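Local coordinates for protein cytochrome cL (Hyphomicrobium denitrificans, PDB 2D0W) that probably accepts electrons from methanol dehydrogenase during periplasmic methanol oxidation, carrying them on a covalently bound c-type heme, at residues A[3-8]-A[89-94]; A[42-48]-A[120-124]. One frame throughout, in Å; residues are numbered along the deposited sequence.

Contact 1. Residues A[3-8]-A[89-94]; sequences EVFRNT and KGLFET. With HEM (protoporphyrin IX containing Fe), chain H.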
loop_
_atom_site.group_PDB
_atom_site.type_symbol
_atom_site.label_atom_id
_atom_site.label_comp_id
_atom_site.label_asym_id
_atom_site.label_seq_id
_atom_site.Cartn_x
_atom_site.Cartn_y
_atom_site.Cartn_z
ATOM N N GLU A 3 6.507 15.295 5.286
ATOM C CA GLU A 3 6.946 14.157 6.073
ATOM C C GLU A 3 8.451 13.975 5.955
ATOM O O GLU A 3 9.064 14.305 4.945
ATOM C CB GLU A 3 6.266 12.884 5.573
ATOM C CG GLU A 3 4.749 12.886 5.657
ATOM C CD GLU A 3 4.230 12.872 7.078
ATOM O OE1 GLU A 3 3.175 13.466 7.296
ATOM O OE2 GLU A 3 4.838 12.271 7.993
ATOM N N VAL A 4 9.033 13.426 7.007
ATOM C CA VAL A 4 10.386 12.918 6.955
ATOM C C VAL A 4 10.284 11.385 6.990
ATOM O O VAL A 4 9.669 10.835 7.887
ATOM C CB VAL A 4 11.213 13.443 8.140
ATOM C CG1 VAL A 4 12.583 12.784 8.147
ATOM C CG2 VAL A 4 11.304 15.009 8.091
ATOM N N PHE A 5 10.850 10.711 5.999
ATOM C CA PHE A 5 10.729 9.240 5.945
ATOM C C PHE A 5 11.973 8.561 6.468
ATOM O O PHE A 5 13.081 9.008 6.177
ATOM C CB PHE A 5 10.409 8.778 4.535
ATOM C CG PHE A 5 9.140 9.376 3.989
ATOM C CD1 PHE A 5 7.920 8.897 4.397
ATOM C CD2 PHE A 5 9.181 10.467 3.097
ATOM C CE1 PHE A 5 6.719 9.458 3.912
ATOM C CE2 PHE A 5 8.019 11.025 2.595
ATOM C CZ PHE A 5 6.779 10.539 3.010
ATOM N N ARG A 6 11.775 7.514 7.272
ATOM C CA ARG A 6 12.866 6.790 7.939
ATOM C C ARG A 6 12.756 5.289 7.753
ATOM O O ARG A 6 11.659 4.708 7.725
ATOM C CB ARG A 6 12.948 7.144 9.446
ATOM C CG ARG A 6 13.234 8.625 9.744
ATOM C CD ARG A 6 13.961 8.851 11.076
ATOM N NE ARG A 6 14.586 10.181 11.140
ATOM C CZ ARG A 6 15.830 10.459 10.748
ATOM N NH1 ARG A 6 16.613 9.506 10.261
ATOM N NH2 ARG A 6 16.300 11.701 10.841
ATOM N N ASN A 7 13.902 4.647 7.710
ATOM C CA ASN A 7 13.927 3.209 7.658
ATOM C C ASN A 7 13.197 2.551 8.861
ATOM O O ASN A 7 13.514 2.816 10.021
ATOM C CB ASN A 7 15.384 2.743 7.534
ATOM C CG ASN A 7 15.496 1.261 7.250
ATOM O OD1 ASN A 7 15.824 0.888 6.150
ATOM N ND2 ASN A 7 15.216 0.419 8.238
ATOM N N THR A 8 12.215 1.706 8.544
ATOM C CA THR A 8 11.446 0.911 9.523
ATOM C C THR A 8 12.292 0.250 10.629
ATOM O O THR A 8 11.970 0.368 11.842
ATOM C CB THR A 8 10.555 -0.099 8.783
ATOM O OG1 THR A 8 9.543 0.638 8.108
ATOM C CG2 THR A 8 9.833 -1.014 9.708
ATOM N N LYS A 89 1.983 5.898 6.238
ATOM C CA LYS A 89 3.359 6.409 6.286
ATOM C C LYS A 89 4.362 5.303 6.597
ATOM O O LYS A 89 5.423 5.233 5.949
ATOM C CB LYS A 89 3.493 7.561 7.274
ATOM C CG LYS A 89 4.685 8.436 7.002
ATOM C CD LYS A 89 5.792 8.172 7.967
ATOM C CE LYS A 89 5.999 9.338 8.900
ATOM N NZ LYS A 89 6.711 10.405 8.204
ATOM N N GLY A 90 4.038 4.468 7.583
ATOM C CA GLY A 90 4.904 3.343 7.976
ATOM C C GLY A 90 5.046 2.290 6.905
ATOM O O GLY A 90 6.151 1.822 6.636
ATOM N N LEU A 91 3.924 1.906 6.304
ATOM C CA LEU A 91 3.897 0.949 5.209
ATOM C C LEU A 91 4.743 1.450 4.030
ATOM O O LEU A 91 5.609 0.724 3.481
ATOM C CB LEU A 91 2.424 0.660 4.794
ATOM C CG LEU A 91 2.228 -0.422 3.738
ATOM C CD1 LEU A 91 3.018 -1.600 4.160
ATOM C CD2 LEU A 91 0.763 -0.838 3.535
ATOM N N PHE A 92 4.572 2.715 3.682
ATOM C CA PHE A 92 5.386 3.297 2.637
ATOM C C PHE A 92 6.887 3.137 2.990
ATOM O O PHE A 92 7.703 2.723 2.137
ATOM C CB PHE A 92 4.990 4.776 2.460
ATOM C CG PHE A 92 5.908 5.575 1.539
ATOM C CD1 PHE A 92 5.655 5.642 0.175
ATOM C CD2 PHE A 92 7.022 6.249 2.042
ATOM C CE1 PHE A 92 6.489 6.385 -0.671
ATOM C CE2 PHE A 92 7.865 6.976 1.213
ATOM C CZ PHE A 92 7.593 7.056 -0.153
ATOM N N GLU A 93 7.238 3.472 4.241
ATOM C CA GLU A 93 8.643 3.477 4.665
ATOM C C GLU A 93 9.171 2.022 4.593
ATOM O O GLU A 93 10.273 1.783 4.100
ATOM C CB GLU A 93 8.762 4.057 6.102
ATOM C CG GLU A 93 8.475 5.525 6.281
ATOM C CD GLU A 93 8.493 5.987 7.767
ATOM O OE1 GLU A 93 7.946 5.250 8.630
ATOM O OE2 GLU A 93 9.054 7.087 8.077
ATOM N N THR A 94 8.367 1.043 5.018
ATOM C CA THR A 94 8.794 -0.373 4.966
ATOM C C THR A 94 9.038 -0.801 3.527
ATOM O O THR A 94 10.099 -1.355 3.199
ATOM C CB THR A 94 7.778 -1.260 5.664
ATOM O OG1 THR A 94 7.709 -0.836 7.023
ATOM C CG2 THR A 94 8.161 -2.757 5.591
HETATM C CHA HEM H . 8.315 -7.894 5.441
HETATM C CHB HEM H . 5.768 -5.680 1.920
HETATM C CHC HEM H . 8.401 -7.814 -1.583
HETATM C CHD HEM H . 10.006 -10.828 1.867
HETATM C C1A HEM H . 7.420 -7.019 4.821
HETATM C C2A HEM H . 6.566 -6.009 5.433
HETATM C C3A HEM H . 5.858 -5.435 4.461
HETATM C C4A HEM H . 6.236 -6.013 3.178
HETATM C CMA HEM H . 4.778 -4.314 4.607
HETATM C CAA HEM H . 6.451 -5.727 6.948
HETATM C CBA HEM H . 5.395 -6.708 7.486
HETATM C CGA HEM H . 5.039 -6.442 8.944
HETATM O O1A HEM H . 5.356 -5.347 9.468
HETATM O O2A HEM H . 4.441 -7.347 9.572
HETATM C C1B HEM H . 6.286 -6.018 0.665
HETATM C C2B HEM H . 5.898 -5.557 -0.673
HETATM C C3B HEM H . 6.633 -6.051 -1.546
HETATM C C4B HEM H . 7.544 -6.975 -0.947
HETATM C CMB HEM H . 4.691 -4.637 -0.858
HETATM C CAB HEM H . 6.770 -5.554 -2.995
HETATM C CBB HEM H . 6.994 -4.304 -3.256
HETATM C C1C HEM H . 9.060 -8.850 -0.958
HETATM C C2C HEM H . 10.058 -9.757 -1.557
HETATM C C3C HEM H . 10.442 -10.607 -0.623
HETATM C C4C HEM H . 9.822 -10.210 0.652
HETATM C CMC HEM H . 10.106 -9.962 -3.063
HETATM C CAC HEM H . 11.200 -11.968 -0.742
HETATM C CBC HEM H . 12.257 -11.982 -1.509
HETATM C C1D HEM H . 9.812 -10.315 3.134
HETATM C C2D HEM H . 10.366 -10.838 4.369
HETATM C C3D HEM H . 9.854 -9.925 5.477
HETATM C C4D HEM H . 9.010 -8.941 4.826
HETATM C CMD HEM H . 11.303 -12.076 4.514
HETATM C CAD HEM H . 10.144 -9.981 7.020
HETATM C CBD HEM H . 11.171 -8.860 7.204
HETATM C CGD HEM H . 11.348 -8.425 8.637
HETATM O O1D HEM H . 12.095 -7.465 8.901
HETATM O O2D HEM H . 10.712 -9.033 9.509
HETATM N NA HEM H . 7.166 -6.988 3.463
HETATM N NB HEM H . 7.265 -6.948 0.388
HETATM N NC HEM H . 8.982 -9.121 0.400
HETATM N ND HEM H . 9.010 -9.225 3.461
HETATM FE FE HEM H . 8.161 -7.992 1.915
HETATM O O HOH W 1 9.819 8.897 10.222
HETATM O O HOH W 2 12.247 1.013 5.699
HETATM O O HOH W 3 8.148 2.683 9.605
#

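Contact 2. Residues A[42-48]-A[120-124]; sequences VEVAGCL and AWIRH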
loop_
_atom_site.group_PDB
_atom_site.type_symbol
_atom_site.label_atom_id
_atom_site.label_comp_id
_atom_site.label_asym_id
_atom_site.label_seq_id
_atom_site.Cartn_x
_atom_site.Cartn_y
_atom_site.Cartn_z
ATOM N N VAL A 42 -6.404 5.023 -1.060
ATOM C CA VAL A 42 -6.914 3.925 -0.221
ATOM C C VAL A 42 -8.424 3.815 -0.401
ATOM O O VAL A 42 -9.151 4.825 -0.347
ATOM C CB VAL A 42 -6.442 4.092 1.265
ATOM C CG1 VAL A 42 -7.188 3.207 2.260
ATOM C CG2 VAL A 42 -4.938 3.737 1.396
ATOM N N GLU A 43 -8.873 2.598 -0.684
ATOM C CA GLU A 43 -10.288 2.298 -0.904
ATOM C C GLU A 43 -10.958 3.048 -2.083
ATOM O O GLU A 43 -12.195 3.161 -2.134
ATOM C CB GLU A 43 -11.089 2.399 0.422
ATOM C CG GLU A 43 -10.927 1.203 1.368
ATOM C CD GLU A 43 -11.102 -0.147 0.663
ATOM O OE1 GLU A 43 -12.255 -0.552 0.386
ATOM O OE2 GLU A 43 -10.077 -0.821 0.381
ATOM N N VAL A 44 -10.148 3.587 -2.997
ATOM C CA VAL A 44 -10.670 4.082 -4.280
ATOM C C VAL A 44 -10.641 2.886 -5.223
ATOM O O VAL A 44 -9.552 2.467 -5.677
ATOM C CB VAL A 44 -9.824 5.260 -4.878
ATOM C CG1 VAL A 44 -10.415 5.750 -6.210
ATOM C CG2 VAL A 44 -9.653 6.407 -3.899
ATOM N N ALA A 45 -11.815 2.317 -5.514
ATOM C CA ALA A 45 -11.876 1.096 -6.326
ATOM C C ALA A 45 -11.087 1.237 -7.624
ATOM O O ALA A 45 -10.472 0.277 -8.066
ATOM C CB ALA A 45 -13.314 0.669 -6.613
ATOM N N GLY A 46 -11.047 2.451 -8.184
ATOM C CA GLY A 46 -10.474 2.668 -9.515
ATOM C C GLY A 46 -8.966 2.429 -9.542
ATOM O O GLY A 46 -8.405 2.065 -10.567
ATOM N N CYS A 47 -8.330 2.617 -8.387
ATOM C CA CYS A 47 -6.876 2.470 -8.236
ATOM C C CYS A 47 -6.410 1.030 -7.977
ATOM O O CYS A 47 -5.217 0.735 -8.043
ATOM C CB CYS A 47 -6.420 3.361 -7.085
ATOM S SG CYS A 47 -6.952 5.046 -7.358
ATOM N N LEU A 48 -7.364 0.146 -7.677
ATOM C CA LEU A 48 -7.056 -1.229 -7.232
ATOM C C LEU A 48 -6.448 -2.186 -8.221
ATOM O O LEU A 48 -5.445 -2.825 -7.873
ATOM C CB LEU A 48 -8.226 -1.875 -6.465
ATOM C CG LEU A 48 -8.665 -1.064 -5.236
ATOM C CD1 LEU A 48 -9.940 -1.640 -4.665
ATOM C CD2 LEU A 48 -7.561 -0.904 -4.170
ATOM N N ALA A 120 -2.733 0.954 -1.575
ATOM C CA ALA A 120 -4.209 0.834 -1.602
ATOM C C ALA A 120 -4.610 -0.606 -1.780
ATOM O O ALA A 120 -5.583 -1.069 -1.174
ATOM C CB ALA A 120 -4.833 1.676 -2.727
ATOM N N TRP A 121 -3.866 -1.335 -2.612
ATOM C CA TRP A 121 -4.157 -2.792 -2.824
ATOM C C TRP A 121 -3.905 -3.562 -1.550
ATOM O O TRP A 121 -4.707 -4.410 -1.194
ATOM C CB TRP A 121 -3.306 -3.435 -3.940
ATOM C CG TRP A 121 -3.587 -4.910 -4.149
ATOM C CD1 TRP A 121 -2.711 -5.969 -3.989
ATOM C CD2 TRP A 121 -4.826 -5.481 -4.541
ATOM N NE1 TRP A 121 -3.342 -7.159 -4.281
ATOM C CE2 TRP A 121 -4.644 -6.884 -4.619
ATOM C CE3 TRP A 121 -6.084 -4.946 -4.846
ATOM C CZ2 TRP A 121 -5.690 -7.763 -4.977
ATOM C CZ3 TRP A 121 -7.134 -5.835 -5.194
ATOM C CH2 TRP A 121 -6.910 -7.220 -5.253
ATOM N N ILE A 122 -2.733 -3.333 -0.917
ATOM C CA ILE A 122 -2.426 -3.981 0.352
ATOM C C ILE A 122 -3.515 -3.748 1.408
ATOM O O ILE A 122 -3.906 -4.675 2.112
ATOM C CB ILE A 122 -0.997 -3.588 0.896
ATOM C CG1 ILE A 122 0.091 -4.083 -0.078
ATOM C CG2 ILE A 122 -0.811 -4.099 2.353
ATOM C CD1 ILE A 122 1.483 -3.434 0.199
ATOM N N ARG A 123 -4.019 -2.524 1.520
ATOM C CA ARG A 123 -5.136 -2.259 2.450
ATOM C C ARG A 123 -6.380 -3.033 2.039
ATOM O O ARG A 123 -7.127 -3.543 2.908
ATOM C CB ARG A 123 -5.464 -0.763 2.553
ATOM C CG ARG A 123 -4.248 0.133 3.009
ATOM C CD ARG A 123 -3.629 -0.471 4.243
ATOM N NE ARG A 123 -2.705 0.489 4.821
ATOM C CZ ARG A 123 -1.824 0.231 5.777
ATOM N NH1 ARG A 123 -1.705 -0.970 6.276
ATOM N NH2 ARG A 123 -1.052 1.214 6.212
ATOM N N HIS A 124 -6.628 -3.095 0.732
ATOM C CA HIS A 124 -7.886 -3.739 0.215
ATOM C C HIS A 124 -8.037 -5.259 0.485
ATOM O O HIS A 124 -9.166 -5.770 0.602
ATOM C CB HIS A 124 -8.054 -3.494 -1.294
ATOM C CG HIS A 124 -9.421 -3.860 -1.807
ATOM N ND1 HIS A 124 -10.549 -3.108 -1.538
ATOM C CD2 HIS A 124 -9.831 -4.886 -2.584
ATOM C CE1 HIS A 124 -11.600 -3.676 -2.115
ATOM N NE2 HIS A 124 -11.189 -4.763 -2.745
HETATM O O HOH W 4 -7.519 0.228 -0.314
#

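Contact 1. Residues A[3-8]-A[89-94]
A buried carboxylate, that of Glu93, takes a backbone N-H from above its plane: Arg6 N lies 2.9 Å from Glu93 OE2. The bond is nearly straight at the hydrogen, yet the donor stands 45° out of the carboxylate plane. It ties an N-terminal segment without regular structure to helix 88-97, a helix of the c-type cytochrome fold that packs on the heme. Two of three waters in the interface also meet this carboxylate: one donates to Glu93 OE2 or Val4 O, which both lie within its reach, and another joins Glu93 OE1 to Thr8 OG1. The third spans the backbones, accepting from Thr8 N and donating to Glu93 O.

One helical turn earlier, Lys89 bends at chi2, chi3 and chi4 and brings its ammonium group to residues 3-4. Lys89 NZ forms a salt bridge with Glu3 OE2 at 2.7 Å, and Glu3 OE2 receives it on its anti lone pair. A second hydrogen bond of 3.0 Å runs from Lys89 NZ to Val4 O, approaching from above the carbonyl plane.

The apolar part of the contact is the buried Phe5 ring. Phe92, its CG anti to the backbone N (chi1 171°), directs an edge at the Phe5 face in an edge-to-face pair, centroids 4.8 Å apart and planes at 50°; Phe92 CE2 sits over the centre of the Phe5 ring. Glu93 CG lies at the edge of the same Phe5 ring. Met34 of helix 28-36 touches both phenylalanines, and Met115 and Ile119 of helix 112-124 pack on Phe92.

Toward the heme the contact ends in two threonines. Thr8 OG1 approaches Thr94 OG1 to 2.6 Å, Asn85 OD1 is a further partner of the Thr94 hydroxyl, and Thr94 CG2 rests 3.6 Å from heme C2A.

Contact 2. Residues A[42-48]-A[120-124]
Glu43 and His124 meet nearly in one plane, the carboxylate and imidazole being only 9° apart although the two side chains cross at about a right angle. His124 ND1 donates to Glu43 OE2 over 3.0 Å in a bond close to straight. The acceptor offers its syn lone pair and lies in the ring plane, so the bond uses the natural directions of both groups. The bend of Glu43 at chi2 (-48°) brings its carboxylate back toward the helix.

Leu48 approaches the same imidazole from a different direction. Its CD1 methyl stands over the ring centre, 3.5 Å from the His124 centroid and 10° off the normal, a CH-pi contact. The ring is thus held at its edge by a hydrogen bond and over one face by a methyl group, a pairing that should restrict its rotation. Phe147 also meets the His124 ring. The other Leu48 methyl, CD2, packs 4.0 Å from Ala120 CB, while Leu48 CB faces Trp121 CE3.

On the side of Val42, the CG2 branch lies against the aliphatic part of Arg123 at CG; the guanidinium group continues away to Asp88 and Asn85. A water accepts from Glu43 N and donates to Glu43 OE2; it also lies unusually close to Ala120 O, a less certain bond.

Next to Leu48, Cys47 forms a disulfide with Cys165, linking this turn to the C-terminal part of the chain. The whole is a His-carboxylate hydrogen bond in a largely buried contact, where the turn entering helix 48-58 packs on helix 112-124, which corresponds to the C-terminal helix of the core cytochrome c fold although the chain goes on beyond it.

How the contacts relate
The two contacts lie on opposite sides of the chain's centre, their centres 19 Å apart, and their segments alternate along the sequence: 3-8, 42-48, 89-94, 120-124. In each, a segment from the N-terminal part of the chain packs on a helix that lines the heme pocket, helix 88-97 in contact 1 and helix 112-124 in contact 2. These consecutive helices meet directly, with Leu91 CD2 3.6 Å from Arg123 CZ and also packed on Ile122. Leu91 and Ile122 both belong to that pocket, so their packing joins the two contacts beside the cofactor, and both N-terminal segments are packed against the helices that flank it.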